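Side-chain contact in bifunctional cytochrome P450/NADPH--P450 reductase (Deinococcus aerius, PDB 7F3H), which probably hydroxylates organic substrates at a haem iron, using electrons passed from NADPH through a fused reductase domain: residues A[129-134]-A[424-429]. Residues are numbered along the deposited sequence; the frame is centred on the assembly and turned at random.
Sequences ALVGKW and QKFALS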
# COMPACT_ATOMS: atom_id res chain seq x y z
N ALA A 129 18.22 2.10 -11.96
CA ALA A 129 18.94 3.02 -11.08
C ALA A 129 19.13 2.44 -9.69
O ALA A 129 20.23 2.53 -9.12
CB ALA A 129 18.22 4.36 -11.02
N LEU A 130 18.10 1.77 -9.15
CA LEU A 130 18.24 1.04 -7.89
C LEU A 130 19.39 0.06 -7.99
O LEU A 130 20.32 0.08 -7.19
CB LEU A 130 16.95 0.29 -7.55
CG LEU A 130 17.02 -0.78 -6.45
CD1 LEU A 130 16.91 -0.20 -5.06
CD2 LEU A 130 15.92 -1.73 -6.63
N VAL A 131 19.35 -0.80 -9.02
CA VAL A 131 20.39 -1.81 -9.19
C VAL A 131 21.76 -1.14 -9.25
O VAL A 131 22.72 -1.60 -8.60
CB VAL A 131 20.09 -2.66 -10.44
CG1 VAL A 131 21.22 -3.65 -10.74
CG2 VAL A 131 18.77 -3.39 -10.25
N GLY A 132 21.84 -0.03 -10.00
CA GLY A 132 23.09 0.72 -10.08
C GLY A 132 23.63 1.11 -8.72
O GLY A 132 24.80 0.87 -8.41
N LYS A 133 22.77 1.67 -7.87
CA LYS A 133 23.20 2.03 -6.52
C LYS A 133 23.72 0.80 -5.78
O LYS A 133 24.81 0.83 -5.19
CB LYS A 133 22.06 2.68 -5.74
CG LYS A 133 22.52 3.25 -4.40
CD LYS A 133 21.36 3.88 -3.63
CE LYS A 133 21.75 4.30 -2.22
NZ LYS A 133 20.55 4.60 -1.41
N TRP A 134 22.98 -0.31 -5.85
CA TRP A 134 23.41 -1.48 -5.10
C TRP A 134 24.70 -2.03 -5.68
O TRP A 134 25.60 -2.42 -4.92
CB TRP A 134 22.30 -2.51 -5.06
CG TRP A 134 21.12 -2.11 -4.21
CD1 TRP A 134 20.84 -0.86 -3.72
CD2 TRP A 134 20.04 -2.96 -3.77
NE1 TRP A 134 19.65 -0.89 -3.00
CE2 TRP A 134 19.15 -2.16 -3.02
CE3 TRP A 134 19.74 -4.32 -3.95
CZ2 TRP A 134 17.98 -2.68 -2.46
CZ3 TRP A 134 18.59 -4.83 -3.39
CH2 TRP A 134 17.72 -4.01 -2.65
N GLN A 424 18.26 -11.01 -10.43
CA GLN A 424 19.19 -11.22 -11.53
C GLN A 424 20.61 -10.85 -11.12
O GLN A 424 21.55 -11.63 -11.35
CB GLN A 424 18.75 -10.43 -12.76
CG GLN A 424 19.63 -10.78 -13.98
CD GLN A 424 19.53 -9.79 -15.12
OE1 GLN A 424 18.99 -8.67 -15.00
NE2 GLN A 424 20.05 -10.21 -16.26
N LYS A 425 20.79 -9.69 -10.48
CA LYS A 425 22.15 -9.23 -10.20
C LYS A 425 22.72 -9.75 -8.89
O LYS A 425 23.91 -10.04 -8.80
CB LYS A 425 22.22 -7.70 -10.20
CG LYS A 425 23.55 -7.11 -10.65
CD LYS A 425 23.54 -7.00 -12.17
CE LYS A 425 24.72 -6.18 -12.70
NZ LYS A 425 26.11 -6.54 -12.28
N PHE A 426 21.92 -9.87 -7.84
CA PHE A 426 22.46 -9.85 -6.48
C PHE A 426 22.21 -11.15 -5.73
O PHE A 426 21.10 -11.70 -5.76
CB PHE A 426 21.88 -8.65 -5.73
CG PHE A 426 22.36 -7.34 -6.29
CD1 PHE A 426 23.72 -7.14 -6.54
CD2 PHE A 426 21.47 -6.32 -6.60
CE1 PHE A 426 24.18 -5.94 -7.07
CE2 PHE A 426 21.92 -5.12 -7.12
CZ PHE A 426 23.27 -4.92 -7.36
N ALA A 427 23.26 -11.64 -5.07
CA ALA A 427 23.17 -12.57 -3.96
C ALA A 427 22.81 -11.79 -2.69
O ALA A 427 23.57 -10.90 -2.28
CB ALA A 427 24.49 -13.31 -3.76
N LEU A 428 21.69 -12.17 -2.07
CA LEU A 428 21.17 -11.56 -0.85
C LEU A 428 21.84 -12.16 0.37
O LEU A 428 22.18 -13.36 0.39
CB LEU A 428 19.66 -11.77 -0.76
CG LEU A 428 18.74 -11.21 -1.86
CD1 LEU A 428 17.27 -11.06 -1.36
CD2 LEU A 428 19.26 -9.86 -2.47
N SER A 429 22.05 -11.34 1.39
CA SER A 429 22.79 -11.72 2.57
C SER A 429 22.25 -10.94 3.78
O SER A 429 21.87 -9.77 3.67
CB SER A 429 24.28 -11.45 2.31
OG SER A 429 25.05 -11.55 3.47
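Where helix 408-425 gives way to strand 426-429, the chain passes one side of helix 113-137, with the CA atoms of Val131 and Lys425 7.7 Å apart and those of Trp134 and Phe426 8.5 Å apart. The example shows how one aromatic ring at a helix-to-strand change can supply most of one side of a packing contact. Phe426, the first residue to leave helical geometry, turns CG away from its own carbonyl carbon (chi1 -67°) and sends its ring to the helix, where the CE2-CZ side meets Val131 and Trp134. CB of Trp134 comes obliquely to this ring, 3.3 Å from Phe426 CE2. Val131 O lies in the ring plane at the edge, 3.6 Å from Phe426 CZ, while CG1 of Val131 stands 4.0 Å from Phe426 CE2. One face of the phenyl group is covered by CB of the preceding Lys425. In this cytochrome P450 fold, the contact packs helix 113-137 against the end of helix 408-425, which follows the haem-binding loop, and against the start of edge strand 426-429, whose sheet neighbour 450-455 offers Val453 to both aromatic residues. The six-membered ring of the indole meets the phenyl ring obliquely, their planes at 42°, and Trp134 CE3 reaches Phe426 CD2 at 3.7 Å. The indole is also held from its other end: NE1 hydrogen-bonds to Asp147, and Leu130 CD1 lies over the rim of one face. With an alanine here instead of Phe426, Trp134 CB and Val131 CG1 would probably lose their phenyl neighbour and a gap would open between helix and strand. Beside the ring, CG of Lys425 approaches Val131 CG1 at 4.2 Å; the bent lysine chain then runs off to salt bridges of NZ with Glu135 and Glu455.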